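PDB 6Y2K: beta-galactosidase from Marinomonas sp. ef1, which hydrolyses terminal non-reducing beta-D-galactose residues in beta-D-galactosides, as a cold-active hexameric enzyme of family GH42. Local coordinates for residues R309-P317 / A341-F352. Numbering follows the deposited sequence.
Sequences RLWIMEQQP and AFSHGAELVSYF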
# COMPACT_ATOMS: atom_id res chain seq x y z
N ARG A 309 -42.24 27.39 -6.91
CA ARG A 309 -42.68 27.10 -5.54
C ARG A 309 -42.15 25.76 -5.00
O ARG A 309 -42.53 24.68 -5.49
CB ARG A 309 -44.20 27.15 -5.48
CG ARG A 309 -44.76 28.51 -5.86
CD ARG A 309 -46.22 28.65 -5.45
NE ARG A 309 -46.38 28.58 -4.00
CZ ARG A 309 -47.54 28.35 -3.37
NH1 ARG A 309 -48.66 28.15 -4.05
NH2 ARG A 309 -47.57 28.31 -2.04
N LEU A 310 -41.30 25.86 -3.98
CA LEU A 310 -40.59 24.73 -3.38
C LEU A 310 -40.88 24.69 -1.89
O LEU A 310 -40.75 25.72 -1.23
CB LEU A 310 -39.08 24.94 -3.55
CG LEU A 310 -38.12 23.98 -2.82
CD1 LEU A 310 -38.23 22.58 -3.40
CD2 LEU A 310 -36.69 24.49 -2.90
N TRP A 311 -41.26 23.51 -1.39
CA TRP A 311 -41.26 23.20 0.04
C TRP A 311 -40.37 21.98 0.29
O TRP A 311 -40.10 21.20 -0.62
CB TRP A 311 -42.66 22.83 0.55
CG TRP A 311 -43.74 23.88 0.48
CD1 TRP A 311 -43.63 25.18 0.11
CD2 TRP A 311 -45.12 23.68 0.82
NE1 TRP A 311 -44.85 25.81 0.17
CE2 TRP A 311 -45.78 24.91 0.62
CE3 TRP A 311 -45.85 22.58 1.27
CZ2 TRP A 311 -47.16 25.07 0.85
CZ3 TRP A 311 -47.23 22.73 1.50
CH2 TRP A 311 -47.86 23.98 1.30
N ILE A 312 -39.92 21.82 1.53
CA ILE A 312 -39.39 20.56 2.00
C ILE A 312 -40.47 20.02 2.94
O ILE A 312 -40.68 20.56 4.02
CB ILE A 312 -38.03 20.71 2.73
CG1 ILE A 312 -36.88 20.88 1.73
CG2 ILE A 312 -37.72 19.47 3.58
CD1 ILE A 312 -36.98 22.07 0.79
N MET A 313 -41.19 18.98 2.50
CA MET A 313 -42.26 18.39 3.30
C MET A 313 -41.72 17.55 4.45
O MET A 313 -42.36 17.47 5.49
CB MET A 313 -43.17 17.52 2.44
CG MET A 313 -44.45 17.07 3.11
SD MET A 313 -45.54 18.48 3.46
CE MET A 313 -46.23 18.73 1.84
N GLU A 314 -40.57 16.90 4.25
CA GLU A 314 -39.95 16.05 5.28
C GLU A 314 -38.45 16.32 5.37
O GLU A 314 -37.70 16.04 4.43
CB GLU A 314 -40.18 14.56 4.97
CG GLU A 314 -41.65 14.13 4.83
CD GLU A 314 -41.82 12.66 4.48
OE1 GLU A 314 -40.83 11.91 4.56
OE2 GLU A 314 -42.95 12.24 4.13
N GLN A 315 -38.01 16.89 6.49
CA GLN A 315 -36.59 17.16 6.74
C GLN A 315 -36.07 16.28 7.86
O GLN A 315 -36.67 16.21 8.95
CB GLN A 315 -36.39 18.63 7.13
CG GLN A 315 -34.94 19.05 7.33
CD GLN A 315 -34.12 18.91 6.05
OE1 GLN A 315 -34.40 19.57 5.05
NE2 GLN A 315 -33.10 18.06 6.09
N GLN A 316 -34.94 15.61 7.61
CA GLN A 316 -34.29 14.78 8.62
C GLN A 316 -34.01 15.60 9.88
O GLN A 316 -33.42 16.66 9.77
CB GLN A 316 -32.97 14.20 8.10
CG GLN A 316 -32.31 13.23 9.07
CD GLN A 316 -31.21 12.37 8.46
OE1 GLN A 316 -30.89 12.46 7.26
NE2 GLN A 316 -30.61 11.52 9.29
N PRO A 317 -34.44 15.12 11.07
CA PRO A 317 -34.20 15.80 12.35
C PRO A 317 -33.20 15.10 13.28
O PRO A 317 -32.87 15.64 14.34
CB PRO A 317 -35.59 15.74 12.99
CG PRO A 317 -36.06 14.37 12.62
CD PRO A 317 -35.50 14.10 11.23
N ALA A 341 -32.13 24.87 2.60
CA ALA A 341 -33.40 24.88 1.84
C ALA A 341 -33.89 26.31 1.58
O ALA A 341 -34.29 26.65 0.45
CB ALA A 341 -34.46 24.05 2.53
N PHE A 342 -33.83 27.16 2.61
CA PHE A 342 -34.23 28.59 2.46
C PHE A 342 -33.39 29.33 1.42
O PHE A 342 -33.93 30.11 0.65
CB PHE A 342 -34.15 29.34 3.79
CG PHE A 342 -35.17 28.90 4.83
CD1 PHE A 342 -36.38 28.30 4.49
CD2 PHE A 342 -34.91 29.15 6.17
CE1 PHE A 342 -37.28 27.91 5.47
CE2 PHE A 342 -35.83 28.80 7.15
CZ PHE A 342 -37.01 28.17 6.81
N SER A 343 -32.09 29.05 1.37
CA SER A 343 -31.20 29.66 0.35
C SER A 343 -31.58 29.31 -1.10
O SER A 343 -31.29 30.08 -2.02
CB SER A 343 -29.72 29.35 0.62
OG SER A 343 -29.36 28.03 0.21
N HIS A 344 -32.21 28.14 -1.30
CA HIS A 344 -32.72 27.72 -2.61
C HIS A 344 -34.18 28.16 -2.86
O HIS A 344 -34.80 27.73 -3.85
CB HIS A 344 -32.57 26.19 -2.78
CG HIS A 344 -31.15 25.72 -2.90
ND1 HIS A 344 -30.57 25.43 -4.11
CD2 HIS A 344 -30.20 25.51 -1.96
CE1 HIS A 344 -29.31 25.06 -3.91
NE2 HIS A 344 -29.06 25.09 -2.62
N GLY A 345 -34.74 29.00 -1.98
CA GLY A 345 -36.09 29.55 -2.16
C GLY A 345 -37.23 28.76 -1.54
O GLY A 345 -38.39 29.03 -1.83
N ALA A 346 -36.92 27.79 -0.68
CA ALA A 346 -37.96 27.02 -0.02
C ALA A 346 -38.84 27.96 0.80
O ALA A 346 -38.31 28.75 1.59
CB ALA A 346 -37.37 25.95 0.87
N GLU A 347 -40.15 27.90 0.58
CA GLU A 347 -41.12 28.68 1.36
C GLU A 347 -41.25 28.10 2.76
O GLU A 347 -41.42 28.85 3.74
CB GLU A 347 -42.51 28.63 0.72
CG GLU A 347 -42.60 29.19 -0.70
CD GLU A 347 -44.02 29.14 -1.27
OE1 GLU A 347 -44.93 28.52 -0.66
OE2 GLU A 347 -44.23 29.71 -2.36
N LEU A 348 -41.18 26.78 2.84
CA LEU A 348 -41.48 26.02 4.04
C LEU A 348 -40.49 24.87 4.18
O LEU A 348 -40.22 24.21 3.19
CB LEU A 348 -42.89 25.46 3.92
CG LEU A 348 -43.39 24.50 5.00
CD1 LEU A 348 -43.45 25.22 6.33
CD2 LEU A 348 -44.75 23.95 4.59
N VAL A 349 -39.97 24.65 5.39
CA VAL A 349 -39.21 23.44 5.72
C VAL A 349 -39.94 22.73 6.85
O VAL A 349 -40.05 23.26 7.97
CB VAL A 349 -37.77 23.77 6.15
CG1 VAL A 349 -37.06 22.55 6.74
CG2 VAL A 349 -37.00 24.32 4.95
N SER A 350 -40.44 21.53 6.56
CA SER A 350 -41.22 20.74 7.51
C SER A 350 -40.42 19.50 7.94
O SER A 350 -39.92 18.76 7.10
CB SER A 350 -42.58 20.37 6.89
OG SER A 350 -43.23 19.32 7.58
N TYR A 351 -40.32 19.29 9.25
CA TYR A 351 -39.59 18.15 9.79
C TYR A 351 -40.47 16.91 9.87
O TYR A 351 -41.68 16.99 9.66
CB TYR A 351 -39.02 18.48 11.17
CG TYR A 351 -38.18 19.74 11.20
CD1 TYR A 351 -36.86 19.73 10.75
CD2 TYR A 351 -38.70 20.93 11.68
CE1 TYR A 351 -36.09 20.88 10.78
CE2 TYR A 351 -37.94 22.08 11.71
CZ TYR A 351 -36.63 22.05 11.26
OH TYR A 351 -35.87 23.20 11.29
N PHE A 352 -39.87 15.78 10.18
CA PHE A 352 -40.60 14.52 10.29
C PHE A 352 -39.82 13.50 11.11
O PHE A 352 -38.70 13.13 10.75
CB PHE A 352 -40.91 13.96 8.90
CG PHE A 352 -41.37 12.53 8.92
CD1 PHE A 352 -40.47 11.50 9.17
CD2 PHE A 352 -42.69 12.21 8.68
CE1 PHE A 352 -40.88 10.19 9.18
CE2 PHE A 352 -43.12 10.89 8.69
CZ PHE A 352 -42.21 9.88 8.94
O HOH W 1 -40.37 28.69 -3.64
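Glu347 OE1 accepts two hydrogen bonds from the strand of 310-315 and the residue before it. Trp311 NE1 donates to Glu347 OE1 at 2.8 Å, with the oxygen in the plane of the indole but the N-H arriving from above the carboxylate plane. Arg309 NH2 meets Glu347 OE1 at 3.0 Å, on its syn side. Arg309 NE bonds to Glu347 OE2 at 2.9 Å, which completes a side-on salt bridge between nearly coplanar groups. A bend at chi3 (63°) brings the guanidinium alongside the carboxylate, and its NH1 pairs with Asp238. Together these bonds fix the rotation of the carboxylate.

Leu348 CD2 lies over one face of the Trp311 indole, 3.9 Å from the centroid of its six-membered ring, in a CH-pi contact. The side chain of Ile312 points to the other face of the sheet. Ile312 CD1 packs on Ala341 CB at 3.6 Å and also on Ala346 CB. This joins the strand to the end of helix 333-343, which a Schellman motif closes with Gly345 at positive phi.

The backbones run parallel. Ile312 N bonds to Leu348 O, and Ser350 N bonds to Ile312 O at 2.7 Å. A beta bulge then shifts the register by one before Gln315 pairs with Tyr351. At the bulge, Ser350 OG, anti to its own N (chi1 164°), donates to Met313 O at 2.9 Å from above the carbonyl plane. Within the bulge, Glu314 lies beside Phe352, both side chains pointing the same way, with Glu314 CB 4.0 Å from Phe352 CB. The Glu314 carboxylate is held by Tyr267 and Arg33. The contact joins strands 310-315 and 348-352, neighbours in the TIM barrel, through a right-handed beta-alpha-beta crossover, as expected for a GH42 catalytic domain.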